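Local coordinates for ThiJ/PfpI family protein (Francisella tularensis subsp. novicida, PDB 4P5P), which is a flavodoxin-like DJ-1/PfpI family protein, a virulence factor and probable cysteine protease that may have glyoxalase III activity, at residues A[101-109]-A[163-174]; A[152-162]-A[198-208]. All coordinates share one frame; numbering follows the deposited sequence. Where two conformers were deposited one is given.

Interaction 1 of 2, residues A[101-109]-A[163-174]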
loop_
_atom_site.group_PDB
_atom_site.type_symbol
_atom_site.label_atom_id
_atom_site.label_comp_id
_atom_site.label_asym_id
_atom_site.label_seq_id
_atom_site.Cartn_x
_atom_site.Cartn_y
_atom_site.Cartn_z
ATOM N N GLY A 101 2.908 1.971 -5.988
ATOM C CA GLY A 101 2.910 1.913 -7.438
ATOM C C GLY A 101 1.740 2.742 -7.941
ATOM O O GLY A 101 0.694 2.819 -7.298
ATOM N N HIS A 102 1.907 3.378 -9.089
ATOM C CA HIS A 102 0.866 4.264 -9.600
ATOM C C HIS A 102 -0.443 3.549 -9.932
ATOM O O HIS A 102 -1.489 4.181 -9.927
ATOM C CB HIS A 102 1.368 5.006 -10.831
ATOM C CG HIS A 102 2.234 6.184 -10.518
ATOM N ND1 HIS A 102 3.604 6.084 -10.376
ATOM C CD2 HIS A 102 1.927 7.487 -10.306
ATOM C CE1 HIS A 102 4.103 7.282 -10.127
ATOM N NE2 HIS A 102 3.106 8.150 -10.081
ATOM N N GLY A 103 -0.403 2.240 -10.175
ATOM C CA GLY A 103 -1.622 1.518 -10.516
ATOM C C GLY A 103 -2.707 1.702 -9.475
ATOM O O GLY A 103 -3.897 1.754 -9.799
ATOM N N THR A 104 -2.288 1.817 -8.222
ATOM C CA THR A 104 -3.197 1.980 -7.088
ATOM C C THR A 104 -4.144 3.168 -7.234
ATOM O O THR A 104 -5.241 3.162 -6.669
ATOM C CB THR A 104 -2.426 2.173 -5.768
ATOM O OG1 THR A 104 -1.605 3.342 -5.861
ATOM C CG2 THR A 104 -1.540 0.983 -5.446
ATOM N N MET A 105 -3.720 4.196 -7.963
ATOM C CA MET A 105 -4.526 5.406 -8.088
ATOM C C MET A 105 -5.829 5.137 -8.826
ATOM O O MET A 105 -6.794 5.885 -8.662
ATOM C CB MET A 105 -3.730 6.503 -8.795
ATOM C CG MET A 105 -2.541 6.970 -7.985
ATOM S SD MET A 105 -2.979 7.897 -6.494
ATOM C CE MET A 105 -3.338 9.513 -7.167
ATOM N N TRP A 106 -5.865 4.052 -9.605
ATOM C CA TRP A 106 -7.034 3.733 -10.428
ATOM C C TRP A 106 -7.902 2.612 -9.863
ATOM O O TRP A 106 -9.041 2.468 -10.296
ATOM C CB TRP A 106 -6.600 3.361 -11.848
ATOM C CG TRP A 106 -6.188 4.547 -12.663
ATOM C CD1 TRP A 106 -7.008 5.361 -13.385
ATOM C CD2 TRP A 106 -4.858 5.059 -12.843
ATOM N NE1 TRP A 106 -6.278 6.350 -14.002
ATOM C CE2 TRP A 106 -4.957 6.189 -13.690
ATOM C CE3 TRP A 106 -3.594 4.677 -12.375
ATOM C CZ2 TRP A 106 -3.840 6.937 -14.078
ATOM C CZ3 TRP A 106 -2.484 5.426 -12.768
ATOM C CH2 TRP A 106 -2.617 6.541 -13.610
ATOM N N ASP A 107 -7.394 1.810 -8.929
ATOM C CA ASP A 107 -8.248 0.745 -8.380
ATOM C C ASP A 107 -8.276 0.616 -6.857
ATOM O O ASP A 107 -9.028 -0.206 -6.339
ATOM C CB ASP A 107 -7.905 -0.628 -9.006
ATOM C CG ASP A 107 -6.521 -1.159 -8.663
ATOM O OD1 ASP A 107 -5.704 -0.461 -8.040
ATOM O OD2 ASP A 107 -6.251 -2.319 -9.054
ATOM N N PHE A 108 -7.557 1.461 -6.123
ATOM C CA PHE A 108 -7.693 1.447 -4.662
ATOM C C PHE A 108 -8.801 2.353 -4.096
ATOM O O PHE A 108 -9.508 1.931 -3.185
ATOM C CB PHE A 108 -6.375 1.851 -3.986
ATOM C CG PHE A 108 -5.374 0.726 -3.791
ATOM C CD1 PHE A 108 -5.503 -0.498 -4.427
ATOM C CD2 PHE A 108 -4.280 0.926 -2.953
ATOM C CE1 PHE A 108 -4.579 -1.508 -4.203
ATOM C CE2 PHE A 108 -3.365 -0.057 -2.742
ATOM C CZ PHE A 108 -3.503 -1.283 -3.353
ATOM N N PRO A 109 -8.923 3.607 -4.586
ATOM C CA PRO A 109 -9.756 4.573 -3.845
ATOM C C PRO A 109 -11.209 4.166 -3.627
ATOM O O PRO A 109 -11.796 4.478 -2.593
ATOM C CB PRO A 109 -9.724 5.830 -4.726
ATOM C CG PRO A 109 -8.537 5.712 -5.557
ATOM C CD PRO A 109 -8.253 4.238 -5.737
ATOM N N GLU A 163 5.527 13.808 -7.229
ATOM C CA GLU A 163 4.710 13.561 -8.423
ATOM C C GLU A 163 5.109 14.488 -9.588
ATOM O O GLU A 163 5.135 14.077 -10.749
ATOM C CB GLU A 163 3.214 13.720 -8.094
ATOM C CG GLU A 163 2.300 13.020 -9.086
ATOM C CD GLU A 163 2.285 11.501 -8.896
ATOM O OE1 GLU A 163 1.489 11.025 -8.057
ATOM O OE2 GLU A 163 3.063 10.786 -9.572
ATOM N N LYS A 164 5.429 15.737 -9.271
ATOM C CA LYS A 164 5.880 16.696 -10.276
ATOM C C LYS A 164 7.255 16.325 -10.836
ATOM O O LYS A 164 7.491 16.419 -12.042
ATOM C CB LYS A 164 5.897 18.102 -9.669
ATOM C CG LYS A 164 6.170 19.204 -10.677
ATOM C CD LYS A 164 6.035 20.583 -10.050
ATOM C CE LYS A 164 6.454 21.671 -11.029
ATOM N NZ LYS A 164 6.093 23.035 -10.556
ATOM N N ILE A 165 8.154 15.897 -9.961
ATOM C CA ILE A 165 9.489 15.488 -10.382
ATOM C C ILE A 165 9.439 14.344 -11.398
ATOM O O ILE A 165 10.202 14.349 -12.362
ATOM C CB ILE A 165 10.344 15.076 -9.168
ATOM C CG1 ILE A 165 10.674 16.313 -8.326
ATOM C CG2 ILE A 165 11.641 14.394 -9.601
ATOM C CD1 ILE A 165 11.207 15.997 -6.943
ATOM N N VAL A 166 8.550 13.371 -11.195
ATOM C CA VAL A 166 8.464 12.224 -12.106
ATOM C C VAL A 166 7.548 12.497 -13.310
ATOM O O VAL A 166 7.354 11.625 -14.167
ATOM C CB VAL A 166 7.979 10.944 -11.373
ATOM C CG1 VAL A 166 8.947 10.573 -10.259
ATOM C CG2 VAL A 166 6.569 11.111 -10.831
ATOM N N GLY A 167 6.983 13.700 -13.365
ATOM C CA GLY A 167 6.253 14.164 -14.532
ATOM C C GLY A 167 4.864 13.588 -14.740
ATOM O O GLY A 167 4.378 13.540 -15.869
ATOM N N LEU A 168 4.207 13.175 -13.660
ATOM C CA LEU A 168 2.918 12.499 -13.776
ATOM C C LEU A 168 1.780 13.254 -13.102
ATOM O O LEU A 168 0.696 12.717 -12.961
ATOM C CB LEU A 168 3.021 11.087 -13.191
ATOM C CG LEU A 168 3.932 10.137 -13.977
ATOM C CD1 LEU A 168 4.194 8.863 -13.180
ATOM C CD2 LEU A 168 3.322 9.800 -15.335
ATOM N N THR A 169 2.021 14.502 -12.715
ATOM C CA THR A 169 0.999 15.326 -12.076
ATOM C C THR A 169 -0.274 15.378 -12.910
ATOM O O THR A 169 -1.378 15.377 -12.368
ATOM C CB THR A 169 1.507 16.766 -11.847
ATOM O OG1 THR A 169 2.656 16.739 -10.994
ATOM C CG2 THR A 169 0.433 17.636 -11.200
ATOM N N ASP A 170 -0.104 15.430 -14.228
ATOM C CA ASP A 170 -1.223 15.554 -15.156
ATOM C C ASP A 170 -1.688 14.205 -15.725
ATOM O O ASP A 170 -2.594 14.155 -16.559
ATOM C CB ASP A 170 -0.836 16.500 -16.301
ATOM C CG ASP A 170 -2.037 16.991 -17.080
ATOM O OD1 ASP A 170 -2.740 17.894 -16.577
ATOM O OD2 ASP A 170 -2.276 16.479 -18.194
ATOM N N VAL A 171 -1.081 13.114 -15.267
ATOM C CA VAL A 171 -1.478 11.780 -15.714
ATOM C C VAL A 171 -2.334 11.080 -14.654
ATOM O O VAL A 171 -3.300 10.384 -14.980
ATOM C CB VAL A 171 -0.245 10.911 -16.046
ATOM C CG1 VAL A 171 -0.674 9.550 -16.550
ATOM C CG2 VAL A 171 0.636 11.610 -17.091
ATOM N N VAL A 172 -1.978 11.265 -13.387
ATOM C CA VAL A 172 -2.730 10.638 -12.305
ATOM C C VAL A 172 -4.130 11.253 -12.277
ATOM O O VAL A 172 -4.305 12.411 -12.662
ATOM C CB VAL A 172 -2.025 10.791 -10.930
ATOM C CG1 VAL A 172 -0.776 9.910 -10.857
ATOM C CG2 VAL A 172 -1.697 12.261 -10.633
ATOM N N PRO A 173 -5.143 10.469 -11.860
ATOM C CA PRO A 173 -6.537 10.929 -11.928
ATOM C C PRO A 173 -6.893 11.981 -10.874
ATOM O O PRO A 173 -7.906 12.658 -10.994
ATOM C CB PRO A 173 -7.333 9.637 -11.717
ATOM C CG PRO A 173 -6.409 8.739 -10.941
ATOM C CD PRO A 173 -5.030 9.078 -11.382
ATOM N N PHE A 174 -6.053 12.118 -9.858
ATOM C CA PHE A 174 -6.248 13.089 -8.791
ATOM C C PHE A 174 -4.918 13.186 -8.066
ATOM O O PHE A 174 -4.060 12.323 -8.233
ATOM C CB PHE A 174 -7.374 12.667 -7.835
ATOM C CG PHE A 174 -7.104 11.371 -7.124
ATOM C CD1 PHE A 174 -7.463 10.167 -7.702
ATOM C CD2 PHE A 174 -6.475 11.354 -5.890
ATOM C CE1 PHE A 174 -7.203 8.960 -7.065
ATOM C CE2 PHE A 174 -6.218 10.161 -5.243
ATOM C CZ PHE A 174 -6.582 8.953 -5.840
#
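His-102 reaches Glu-163 with the NE2 edge of its ring. NE2 donates to Glu-163 OE2 at 2.7 Å, and the bond is nearly straight at 170°. OE2 accepts on its syn side and lies in the imidazole plane. The carboxylate itself is turned 52° from that plane. Glu-163 starts with CG anti to its backbone N and then folds at chi2 (75°), which turns the acid toward the histidine. Leu-168 CD1 sits over one face of the imidazole, 3.6 Å from the centroid of the His-102 ring, as a CH-pi contact. Val-172 CG1 meets the CD2 edge of the same ring.

Met-105 is bent at both chi2 and chi3. The bends lay CE over one face of the Phe-174 ring, 3.6 Å from its centroid. SD stands obliquely to the same ring in a Met-aromatic contact. Pro-109 CG touches Phe-174 CZ at 3.8 Å. Pro-173 CD lies over the indole face of Trp-106, 3.6 Å from CZ2, and beside Met-105 CB. Trp-106 also stacks with His-11.

Glu-163 OE1 is bonded to His-133, which follows the modified cysteine at position 132. The carboxylate thus bridges two histidines. The straight, in-plane NE2 bond fixes the rotation of the His-102 ring about CB-CG, and Leu-168 packs against one face.

Interaction 2 of 2, residues A[152-162]-A[198-208]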
loop_
_atom_site.group_PDB
_atom_site.type_symbol
_atom_site.label_atom_id
_atom_site.label_comp_id
_atom_site.label_asym_id
_atom_site.label_seq_id
_atom_site.Cartn_x
_atom_site.Cartn_y
_atom_site.Cartn_z
ATOM N N ASP A 152 -8.529 14.044 10.888
ATOM C CA ASP A 152 -7.805 14.494 12.079
ATOM C C ASP A 152 -6.587 13.627 12.410
ATOM O O ASP A 152 -5.959 13.818 13.454
ATOM C CB ASP A 152 -8.747 14.560 13.296
ATOM C CG ASP A 152 -9.954 15.447 13.047
ATOM O OD1 ASP A 152 -9.786 16.469 12.354
ATOM O OD2 ASP A 152 -11.063 15.129 13.542
ATOM N N LYS A 153 -6.225 12.697 11.531
ATOM C CA LYS A 153 -5.069 11.843 11.777
ATOM C C LYS A 153 -3.874 12.296 10.951
ATOM O O LYS A 153 -4.024 12.789 9.836
ATOM C CB LYS A 153 -5.418 10.382 11.492
ATOM C CG LYS A 153 -6.430 9.848 12.506
ATOM C CD LYS A 153 -6.615 8.356 12.437
ATOM C CE LYS A 153 -7.538 7.866 13.554
ATOM N NZ LYS A 153 -8.883 8.516 13.518
ATOM N N GLU A 154 -2.687 12.140 11.533
ATOM C CA GLU A 154 -1.448 12.473 10.852
ATOM C C GLU A 154 -1.073 11.368 9.878
ATOM O O GLU A 154 -0.915 10.213 10.270
ATOM C CB GLU A 154 -0.330 12.702 11.863
ATOM C CG GLU A 154 -0.705 13.780 12.859
ATOM C CD GLU A 154 0.430 14.190 13.757
ATOM O OE1 GLU A 154 0.187 15.004 14.676
ATOM O OE2 GLU A 154 1.561 13.703 13.548
ATOM N N VAL A 155 -0.973 11.741 8.611
ATOM C CA VAL A 155 -0.624 10.818 7.542
ATOM C C VAL A 155 0.410 11.433 6.606
ATOM O O VAL A 155 0.640 12.654 6.599
ATOM C CB VAL A 155 -1.867 10.402 6.692
ATOM C CG1 VAL A 155 -2.972 9.840 7.563
ATOM C CG2 VAL A 155 -2.385 11.581 5.853
ATOM N N THR A 156 1.041 10.569 5.821
ATOM C CA THR A 156 1.806 10.984 4.664
ATOM C C THR A 156 1.446 10.075 3.495
ATOM O O THR A 156 0.468 9.313 3.574
ATOM C CB THR A 156 3.332 10.959 4.951
ATOM O OG1 THR A 156 4.044 11.560 3.864
ATOM C CG2 THR A 156 3.835 9.538 5.177
ATOM N N GLY A 157 2.223 10.172 2.424
ATOM C CA GLY A 157 1.966 9.465 1.179
ATOM C C GLY A 157 2.723 10.192 0.086
ATOM O O GLY A 157 3.320 11.232 0.350
ATOM N N PHE A 158 2.721 9.653 -1.131
ATOM C CA PHE A 158 3.499 10.223 -2.231
ATOM C C PHE A 158 3.155 11.705 -2.420
ATOM O O PHE A 158 1.995 12.066 -2.611
ATOM C CB PHE A 158 3.238 9.424 -3.510
ATOM C CG PHE A 158 4.321 9.532 -4.550
ATOM C CD1 PHE A 158 5.504 8.809 -4.429
ATOM C CD2 PHE A 158 4.148 10.324 -5.666
ATOM C CE1 PHE A 158 6.490 8.889 -5.405
ATOM C CE2 PHE A 158 5.122 10.402 -6.635
ATOM C CZ PHE A 158 6.293 9.683 -6.506
ATOM N N SER A 159 4.169 12.565 -2.376
ATOM C CA SER A 159 3.939 14.006 -2.291
ATOM C C SER A 159 3.713 14.620 -3.665
ATOM O O SER A 159 4.138 14.068 -4.672
ATOM C CB SER A 159 5.121 14.691 -1.598
ATOM O OG SER A 159 6.264 14.693 -2.426
ATOM N N ASN A 160 3.048 15.774 -3.704
ATOM C CA ASN A 160 2.861 16.489 -4.961
ATOM C C ASN A 160 4.191 16.868 -5.605
ATOM O O ASN A 160 4.322 16.861 -6.824
ATOM C CB ASN A 160 2.022 17.745 -4.739
ATOM C CG ASN A 160 0.576 17.429 -4.496
ATOM O OD1 ASN A 160 0.121 16.336 -4.804
ATOM N ND2 ASN A 160 -0.163 18.387 -3.946
ATOM N N ASN A 161 5.164 17.195 -4.766
ATOM C CA ASN A 161 6.514 17.519 -5.210
ATOM C C ASN A 161 7.117 16.339 -5.966
ATOM O O ASN A 161 7.590 16.480 -7.092
ATOM C CB ASN A 161 7.369 17.890 -3.998
ATOM C CG ASN A 161 8.817 18.176 -4.348
ATOM O OD1 ASN A 161 9.133 18.763 -5.394
ATOM N ND2 ASN A 161 9.714 17.784 -3.447
ATOM N N GLU A 162 7.077 15.167 -5.341
ATOM C CA GLU A 162 7.609 13.958 -5.957
ATOM C C GLU A 162 6.849 13.644 -7.247
ATOM O O GLU A 162 7.454 13.267 -8.246
ATOM C CB GLU A 162 7.546 12.782 -4.969
ATOM C CG GLU A 162 8.704 12.778 -3.983
ATOM C CD GLU A 162 8.388 12.142 -2.637
ATOM O OE1 GLU A 162 7.234 12.229 -2.164
ATOM O OE2 GLU A 162 9.319 11.570 -2.027
ATOM N N LYS A 198 4.637 8.044 9.101
ATOM C CA LYS A 198 3.720 8.555 10.102
ATOM C C LYS A 198 2.921 7.425 10.733
ATOM O O LYS A 198 2.589 6.453 10.058
ATOM C CB LYS A 198 2.768 9.572 9.473
ATOM C CG LYS A 198 3.474 10.822 8.927
ATOM C CD LYS A 198 4.213 11.626 10.004
ATOM C CE LYS A 198 3.303 12.078 11.113
ATOM N NZ LYS A 198 3.970 13.002 12.072
ATOM N N SER A 199 2.629 7.565 12.021
ATOM C CA SER A 199 1.858 6.574 12.753
ATOM C C SER A 199 0.857 7.280 13.669
ATOM O O SER A 199 1.244 8.057 14.551
ATOM C CB SER A 199 2.788 5.661 13.550
ATOM O OG SER A 199 2.093 4.534 14.048
ATOM N N ASP A 200 -0.422 7.007 13.453
ATOM C CA ASP A 200 -1.493 7.633 14.214
ATOM C C ASP A 200 -2.603 6.612 14.394
ATOM O O ASP A 200 -3.204 6.174 13.417
ATOM C CB ASP A 200 -2.008 8.879 13.483
ATOM C CG ASP A 200 -2.891 9.745 14.344
ATOM O OD1 ASP A 200 -3.547 9.215 15.262
ATOM O OD2 ASP A 200 -2.947 10.956 14.099
ATOM N N SER A 201 -2.857 6.217 15.636
ATOM C CA SER A 201 -3.923 5.263 15.937
ATOM C C SER A 201 -3.764 3.940 15.176
ATOM O O SER A 201 -4.751 3.351 14.740
ATOM C CB SER A 201 -5.280 5.891 15.616
ATOM O OG SER A 201 -5.404 7.153 16.252
ATOM N N LYS A 202 -2.515 3.496 15.036
ATOM C CA LYS A 202 -2.136 2.266 14.334
ATOM C C LYS A 202 -2.452 2.324 12.841
ATOM O O LYS A 202 -2.453 1.301 12.161
ATOM C CB LYS A 202 -2.796 1.047 14.978
ATOM C CG LYS A 202 -2.229 0.697 16.353
ATOM C CD LYS A 202 -2.811 -0.622 16.802
ATOM C CE LYS A 202 -2.200 -1.144 18.064
ATOM N NZ LYS A 202 -2.822 -2.458 18.407
ATOM N N ILE A 203 -2.669 3.533 12.328
ATOM C CA ILE A 203 -2.662 3.782 10.897
ATOM C C ILE A 203 -1.267 4.293 10.557
ATOM O O ILE A 203 -0.881 5.382 10.981
ATOM C CB ILE A 203 -3.725 4.806 10.476
ATOM C CG1 ILE A 203 -5.119 4.270 10.807
ATOM C CG2 ILE A 203 -3.594 5.117 8.979
ATOM C CD1 ILE A 203 -6.236 5.296 10.657
ATOM N N ILE A 204 -0.525 3.499 9.799
ATOM C CA ILE A 204 0.866 3.764 9.505
ATOM C C ILE A 204 0.994 4.062 8.025
ATOM O O ILE A 204 0.655 3.226 7.192
ATOM C CB ILE A 204 1.756 2.569 9.892
ATOM C CG1 ILE A 204 1.614 2.304 11.396
ATOM C CG2 ILE A 204 3.208 2.848 9.523
ATOM C CD1 ILE A 204 2.219 0.997 11.850
ATOM N N THR A 205 1.462 5.254 7.695
ATOM C CA THR A 205 1.636 5.636 6.305
ATOM C C THR A 205 3.088 6.029 6.033
ATOM O O THR A 205 3.826 6.431 6.935
ATOM C CB THR A 205 0.683 6.793 5.903
ATOM O OG1 THR A 205 0.815 7.888 6.814
ATOM C CG2 THR A 205 -0.782 6.344 5.921
ATOM N N ALA A 206 3.503 5.862 4.788
ATOM C CA ALA A 206 4.888 6.083 4.388
ATOM C C ALA A 206 4.890 6.777 3.035
ATOM O O ALA A 206 3.982 6.599 2.227
ATOM C CB ALA A 206 5.653 4.770 4.337
ATOM N N GLN A 207 5.907 7.591 2.792
ATOM C CA GLN A 207 5.848 8.556 1.704
ATOM C C GLN A 207 6.225 8.015 0.320
ATOM O O GLN A 207 5.602 8.385 -0.666
ATOM C CB GLN A 207 6.758 9.731 2.053
ATOM C CG GLN A 207 6.715 10.874 1.065
ATOM C CD GLN A 207 7.514 12.060 1.553
ATOM O OE1 GLN A 207 7.617 12.290 2.757
ATOM N NE2 GLN A 207 8.090 12.814 0.625
ATOM N N ASN A 208 7.231 7.146 0.252
ATOM C CA ASN A 208 7.903 6.849 -1.008
ATOM C C ASN A 208 8.638 5.506 -0.916
ATOM O O ASN A 208 8.671 4.896 0.145
ATOM C CB ASN A 208 8.850 8.008 -1.351
ATOM C CG ASN A 208 9.766 8.355 -0.208
ATOM O OD1 ASN A 208 10.205 7.474 0.529
ATOM N ND2 ASN A 208 10.043 9.657 -0.028
HETATM O O HOH W 1 -0.500 7.626 9.309
#
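Glu-162 leaves its helix with CG beside the backbone N (chi1 -81°) and runs out extended. Gln-207 is extended too, with CG anti to its backbone N at -175°. The side chains cross at a slant, with carboxylate and amide planes 74° apart. Gln-207 NE2 donates to Glu-162 OE1 at 3.0 Å, from above the carboxylate plane. Asn-208 ND2 donates to the syn side of Glu-162 OE2 at 2.9 Å. OE1 also accepts from Ser-159 N and Ser-159 OG, so three donors grip this one oxygen. Ala-190 N bonds Gln-207 OE1, and Ser-211 OG bonds Asn-208 OD1, which helps set the orientation of both amides.

Toward the other end of the contact, Thr-156 N donates to Thr-205 OG1 at 2.9 Å. A water bonds to the same hydroxyl, to Glu-154 O and to Ile-203 O. Glu-154 N donates to Asp-200 OD2 at 2.8 Å, on the anti side of the carboxylate. Lys-198 curls at chi2 and chi3, and its NZ forms a salt bridge with Glu-154 OE2 at 2.9 Å. Lys-153 CD packs on Ile-203 CD1 at 3.6 Å, while its NZ bonds Ile-149 O.

Side chains and a water therefore join 153-156 to the hairpin of strands 197-200 and 203-206, which closes with a type I' turn. This hairpin forms one edge of the main sheet of the flavodoxin-like fold. At the other end, Ser-159 and Glu-162 form a capping box at the start of helix 160-165, and the box is tied to Gln-207 and Asn-208, just after strand 203-206.

Helix 160-165 belongs to both interactions, whose centres are about 16 Å apart. Interaction 2 fixes the start of this helix against Gln-207 and Asn-208, just after strand 203-206. Interaction 1 uses the next residue, Glu-163, to meet the loop after strand 95-98. The two contacts touch where Phe-158 CE2 packs 3.5 Å from Glu-163 N. Interaction 1 lies beside the modified cysteine at position 132, a 3-sulfinoalanine, which accepts from Gly-101 N. The arrangement is consistent with interaction 2 helping to place Glu-163 near this position by holding the helix start.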